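Side-chain contacts in Cyclase/dehydrase (Mycobacterium smegmatis str. MC2 155, PDB 5Z8O), which is of unknown function but, as a START-superfamily protein of the polyketide cyclase and lipid transport family, probably binds a lipid-like or other hydrophobic ligand: residues B[37-42]-B[46-51]; B[67-70]-B[76-79]. All coordinates share one frame; numbering follows the deposited sequence.

Contact 1. Residues B[37-42]-B[46-51]; sequences CWILAR and GRPSQL
L40 and A41 both turn their N-H groups to the carbonyl oxygen of Q50, and this doubling marks a classic beta bulge in the hairpin of 37-42 and 46-51. The bond from L40 N to Q50 O is short, 2.7 Å, while the one from A41 N is weak. A41 O is shared in the same way: S49 N reaches it at 2.7 Å from above the carbonyl plane, and Q50 N binds it weakly. A second register shift follows between A41 and R42, so the strands, 148° apart in direction, pair unevenly toward the turn.

A further polar link runs through a side chain. The R42 chain, extended from CG to NE, carries NH1 to within 2.8 Å of G46 O; the oxygen lies in the guanidinium plane and NH1 sits nearly along the C=O axis. One face of that guanidinium rests on I39 CG2. At S49, a water 2.7 Å from OG also makes a weak bond to R42 O.

The apolar contacts separate by face. On one, I39 CD1 presses tightly on P48 CG, 3.5 Å away, with the two side chains crossing obliquely, and I39 CG1 lies beside L51 CD2 at 4.0 Å. On the other, Q50 CG stands anti to the backbone N (chi1 -172°), and the extended chain brings OE1 to 3.6 Å from L40 CB; its amide NE2 is bonded to Q81 and to Q50 of the second subunit.

Strand 34-42 is an outermost strand of the chain's antiparallel sheet, the sheet of the START (Bet v 1-like) fold. Strand 60-69 flanks strand 48-57 on its other side, F24 packs against C37, P48 and L51, and Q82 of the second subunit touches W38 and L40.

Contact 2. Residues B[67-70]-B[76-79]; sequences AVYY and IFTM
The side chain of M79 meets the Y69 ring at about a right angle, its sulfur at the CE1 corner: SD to CE1 is 3.6 Å, and SD lies 4.6 Å from the ring centroid, 52° off the normal. This is an oblique Met-aromatic contact. With CG anti to the carbonyl carbon (chi1 -60°), the extended chi2 carries SD to the ring, while CG, 3.9 Å from Y69 CE1, adds to the same touch.

The backbone meets the Y69 ring too. Its CG is anti to its carbonyl carbon (chi1 -56°), which leans the CD1/CE1 side of the ring toward the partner strand, with F77 O at its edge, 3.6 Å from CD1. The F77 ring belongs to the same face; F77 CD2 comes 4.2 Å from Y69 CD1, which lies neither over the F77 face nor squarely at its edge, a looser contact than the sulfur makes.

On the other face, V68 and I76 lie side by side and point the same way, V68 CG1 meeting I76 CG2 at 4.1 Å. The side chain of Y70 sets out away from the partner strand, yet its end comes back to place CD1 near I76 CG1, while its hydroxyl is bonded to P48 O.

Beneath these side chains the strands pair regularly. A67 with M79 and Y69 with F77 are hydrogen-bonded pairs, Y69 N to F77 O being 2.7 Å, and V68 with T78 is the non-hydrogen-bonded pair between them.

R92 makes a cation-pi contact with F77, and R47 makes one with Y70, so F77 and Y70 each also meet a positive charge. Chemically, then, four main-chain hydrogen bonds set the register, and what the side chains add across the strands is apolar and sulfur-aromatic contact, with the polar end of Y70 satisfied outside the hairpin.

From the N terminus, the chain runs up strand 34-42, turns and comes back on strand 48-57; contact 1 closes that short loop. Strand 60-69 then returns alongside, and contact 2 closes the next hairpin with strand 75-83. The two loops follow in series, neither enclosing nor crossing the other, with centres about 10 Å apart. Strands 48-57 and 60-69 are neighbours in the sheet and join the hairpins: S49 O lies 2.9 Å from V68 N, a probable backbone hydrogen bond, and R47 NH1 packs on Y70 CB. The two contacts and this seam tie four successive strands, 34-42 to 75-83, into the part of the sheet that ends at strand 34-42.

Contact 1. Residues B[37-42]-B[46-51]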
loop_
_atom_site.group_PDB
_atom_site.type_symbol
_atom_site.label_atom_id
_atom_site.label_comp_id
_atom_site.label_asym_id
_atom_site.label_seq_id
_atom_site.Cartn_x
_atom_site.Cartn_y
_atom_site.Cartn_z
ATOM N N CYS B 37 4.761 -1.395 9.225
ATOM C CA CYS B 37 5.374 -2.019 8.063
ATOM C C CYS B 37 4.785 -3.412 7.933
ATOM O O CYS B 37 4.789 -4.180 8.898
ATOM C CB CYS B 37 6.896 -2.084 8.187
ATOM S SG CYS B 37 7.698 -2.767 6.723
ATOM N N TRP B 38 4.283 -3.730 6.743
ATOM C CA TRP B 38 3.600 -4.992 6.513
ATOM C C TRP B 38 4.159 -5.664 5.273
ATOM O O TRP B 38 4.357 -5.019 4.238
ATOM C CB TRP B 38 2.089 -4.794 6.350
ATOM C CG TRP B 38 1.442 -4.193 7.544
ATOM C CD1 TRP B 38 0.838 -4.856 8.576
ATOM C CD2 TRP B 38 1.301 -2.797 7.824
ATOM N NE1 TRP B 38 0.348 -3.954 9.490
ATOM C CE2 TRP B 38 0.614 -2.684 9.049
ATOM C CE3 TRP B 38 1.695 -1.630 7.159
ATOM C CZ2 TRP B 38 0.313 -1.450 9.624
ATOM C CZ3 TRP B 38 1.390 -0.406 7.730
ATOM C CH2 TRP B 38 0.707 -0.327 8.951
ATOM N N ILE B 39 4.406 -6.962 5.390
ATOM C CA ILE B 39 4.809 -7.785 4.256
ATOM C C ILE B 39 3.579 -8.071 3.403
ATOM O O ILE B 39 2.609 -8.675 3.875
ATOM C CB ILE B 39 5.465 -9.083 4.740
ATOM C CG1 ILE B 39 6.667 -8.746 5.628
ATOM C CG2 ILE B 39 5.870 -9.958 3.562
ATOM C CD1 ILE B 39 7.323 -9.947 6.245
ATOM N N LEU B 40 3.606 -7.616 2.150
ATOM C CA LEU B 40 2.477 -7.791 1.243
ATOM C C LEU B 40 2.577 -9.060 0.407
ATOM O O LEU B 40 1.545 -9.656 0.069
ATOM C CB LEU B 40 2.357 -6.583 0.308
ATOM C CG LEU B 40 2.053 -5.233 0.958
ATOM C CD1 LEU B 40 2.014 -4.128 -0.092
ATOM C CD2 LEU B 40 0.733 -5.291 1.723
ATOM N N ALA B 41 3.791 -9.480 0.060
ATOM C CA ALA B 41 4.002 -10.659 -0.766
ATOM C C ALA B 41 5.384 -11.218 -0.471
ATOM O O ALA B 41 6.258 -10.519 0.050
ATOM C CB ALA B 41 3.854 -10.342 -2.260
ATOM N N ARG B 42 5.575 -12.490 -0.815
ATOM C CA ARG B 42 6.821 -13.194 -0.565
ATOM C C ARG B 42 7.282 -13.907 -1.825
ATOM O O ARG B 42 6.472 -14.303 -2.668
ATOM C CB ARG B 42 6.667 -14.230 0.572
ATOM C CG ARG B 42 6.195 -13.642 1.892
ATOM C CD ARG B 42 5.947 -14.720 2.944
ATOM N NE ARG B 42 5.529 -14.125 4.210
ATOM C CZ ARG B 42 6.368 -13.723 5.159
ATOM N NH1 ARG B 42 7.679 -13.850 4.984
ATOM N NH2 ARG B 42 5.899 -13.189 6.278
ATOM N N GLY B 46 9.895 -17.681 0.703
ATOM C CA GLY B 46 9.367 -17.039 1.887
ATOM C C GLY B 46 9.908 -15.653 2.168
ATOM O O GLY B 46 9.323 -14.935 2.992
ATOM N N ARG B 47 10.994 -15.249 1.521
ATOM C CA ARG B 47 11.538 -13.918 1.764
ATOM C C ARG B 47 10.581 -12.866 1.214
ATOM O O ARG B 47 10.077 -13.018 0.094
ATOM C CB ARG B 47 12.919 -13.764 1.132
ATOM C CG ARG B 47 14.016 -14.503 1.888
ATOM C CD ARG B 47 15.393 -14.237 1.306
ATOM N NE ARG B 47 15.531 -14.732 -0.060
ATOM C CZ ARG B 47 16.649 -14.639 -0.774
ATOM N NH1 ARG B 47 17.725 -14.070 -0.248
ATOM N NH2 ARG B 47 16.693 -15.111 -2.013
ATOM N N PRO B 48 10.297 -11.807 1.967
ATOM C CA PRO B 48 9.351 -10.789 1.497
ATOM C C PRO B 48 9.772 -10.188 0.165
ATOM O O PRO B 48 10.945 -9.888 -0.064
ATOM C CB PRO B 48 9.374 -9.742 2.617
ATOM C CG PRO B 48 9.791 -10.512 3.832
ATOM C CD PRO B 48 10.746 -11.560 3.349
ATOM N N SER B 49 8.792 -10.019 -0.721
ATOM C CA SER B 49 9.018 -9.426 -2.032
ATOM C C SER B 49 8.343 -8.073 -2.205
ATOM O O SER B 49 8.671 -7.352 -3.158
ATOM C CB SER B 49 8.536 -10.380 -3.135
ATOM O OG SER B 49 7.150 -10.632 -3.012
ATOM N N GLN B 50 7.421 -7.705 -1.315
ATOM C CA GLN B 50 6.718 -6.432 -1.412
ATOM C C GLN B 50 6.288 -5.989 -0.020
ATOM O O GLN B 50 5.810 -6.803 0.775
ATOM C CB GLN B 50 5.496 -6.541 -2.336
ATOM C CG GLN B 50 4.816 -5.208 -2.638
ATOM C CD GLN B 50 3.550 -5.371 -3.461
ATOM O OE1 GLN B 50 2.754 -6.278 -3.222
ATOM N NE2 GLN B 50 3.360 -4.489 -4.437
ATOM N N LEU B 51 6.463 -4.701 0.272
ATOM C CA LEU B 51 6.165 -4.149 1.586
ATOM C C LEU B 51 5.246 -2.943 1.466
ATOM O O LEU B 51 5.273 -2.218 0.469
ATOM C CB LEU B 51 7.435 -3.706 2.332
ATOM C CG LEU B 51 8.598 -4.680 2.488
ATOM C CD1 LEU B 51 9.811 -3.945 3.050
ATOM C CD2 LEU B 51 8.199 -5.838 3.392
HETATM O O HOH W 1 6.134 -12.000 -5.053
#

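Contact 2. Residues B[67-70]-B[76-79]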
loop_
_atom_site.group_PDB
_atom_site.type_symbol
_atom_site.label_atom_id
_atom_site.label_comp_id
_atom_site.label_asym_id
_atom_site.label_seq_id
_atom_site.Cartn_x
_atom_site.Cartn_y
_atom_site.Cartn_z
ATOM N N ALA B 67 9.006 -2.754 -3.653
ATOM C CA ALA B 67 9.450 -4.097 -3.979
ATOM C C ALA B 67 10.806 -4.360 -3.335
ATOM O O ALA B 67 11.640 -3.458 -3.207
ATOM C CB ALA B 67 9.543 -4.289 -5.494
ATOM N N VAL B 68 11.019 -5.609 -2.930
ATOM C CA VAL B 68 12.231 -6.028 -2.239
ATOM C C VAL B 68 12.952 -7.037 -3.117
ATOM O O VAL B 68 12.332 -7.969 -3.641
ATOM C CB VAL B 68 11.924 -6.633 -0.855
ATOM C CG1 VAL B 68 13.223 -6.964 -0.119
ATOM C CG2 VAL B 68 11.069 -5.679 -0.030
ATOM N N TYR B 69 14.257 -6.852 -3.269
ATOM C CA TYR B 69 15.097 -7.754 -4.036
ATOM C C TYR B 69 16.298 -8.149 -3.197
ATOM O O TYR B 69 16.666 -7.464 -2.242
ATOM C CB TYR B 69 15.575 -7.109 -5.345
ATOM C CG TYR B 69 14.453 -6.608 -6.216
ATOM C CD1 TYR B 69 13.979 -5.306 -6.090
ATOM C CD2 TYR B 69 13.862 -7.434 -7.160
ATOM C CE1 TYR B 69 12.950 -4.842 -6.884
ATOM C CE2 TYR B 69 12.829 -6.982 -7.959
ATOM C CZ TYR B 69 12.378 -5.684 -7.817
ATOM O OH TYR B 69 11.351 -5.226 -8.608
ATOM N N TYR B 70 16.895 -9.280 -3.558
ATOM C CA TYR B 70 18.063 -9.812 -2.863
ATOM C C TYR B 70 19.104 -10.070 -3.943
ATOM O O TYR B 70 19.331 -11.219 -4.345
ATOM C CB TYR B 70 17.690 -11.062 -2.066
ATOM C CG TYR B 70 16.518 -10.803 -1.146
ATOM C CD1 TYR B 70 16.702 -10.233 0.108
ATOM C CD2 TYR B 70 15.218 -11.090 -1.550
ATOM C CE1 TYR B 70 15.628 -9.982 0.940
ATOM C CE2 TYR B 70 14.138 -10.840 -0.723
ATOM C CZ TYR B 70 14.350 -10.286 0.520
ATOM O OH TYR B 70 13.282 -10.034 1.344
ATOM N N ILE B 76 20.413 -6.299 0.330
ATOM C CA ILE B 76 18.974 -6.092 0.240
ATOM C C ILE B 76 18.777 -4.798 -0.534
ATOM O O ILE B 76 19.402 -3.780 -0.222
ATOM C CB ILE B 76 18.303 -6.012 1.625
ATOM C CG1 ILE B 76 18.660 -7.237 2.471
ATOM C CG2 ILE B 76 16.790 -5.883 1.481
ATOM C CD1 ILE B 76 17.991 -7.260 3.830
ATOM N N PHE B 77 17.907 -4.840 -1.538
ATOM C CA PHE B 77 17.670 -3.714 -2.431
ATOM C C PHE B 77 16.172 -3.498 -2.550
ATOM O O PHE B 77 15.446 -4.404 -2.973
ATOM C CB PHE B 77 18.315 -3.979 -3.796
ATOM C CG PHE B 77 18.208 -2.840 -4.765
ATOM C CD1 PHE B 77 18.896 -1.659 -4.552
ATOM C CD2 PHE B 77 17.483 -2.984 -5.936
ATOM C CE1 PHE B 77 18.816 -0.620 -5.461
ATOM C CE2 PHE B 77 17.410 -1.954 -6.853
ATOM C CZ PHE B 77 18.073 -0.770 -6.614
ATOM N N THR B 78 15.714 -2.306 -2.177
ATOM C CA THR B 78 14.303 -1.959 -2.234
ATOM C C THR B 78 14.069 -0.896 -3.298
ATOM O O THR B 78 14.899 -0.002 -3.495
ATOM C CB THR B 78 13.793 -1.459 -0.876
ATOM O OG1 THR B 78 14.521 -0.285 -0.487
ATOM C CG2 THR B 78 13.949 -2.539 0.188
ATOM N N MET B 79 12.935 -1.007 -3.984
ATOM C CA MET B 79 12.559 -0.086 -5.050
ATOM C C MET B 79 11.112 0.318 -4.834
ATOM O O MET B 79 10.217 -0.530 -4.903
ATOM C CB MET B 79 12.729 -0.725 -6.431
ATOM C CG MET B 79 14.144 -1.153 -6.748
ATOM S SD MET B 79 14.291 -1.885 -8.389
ATOM C CE MET B 79 13.923 -0.469 -9.422
#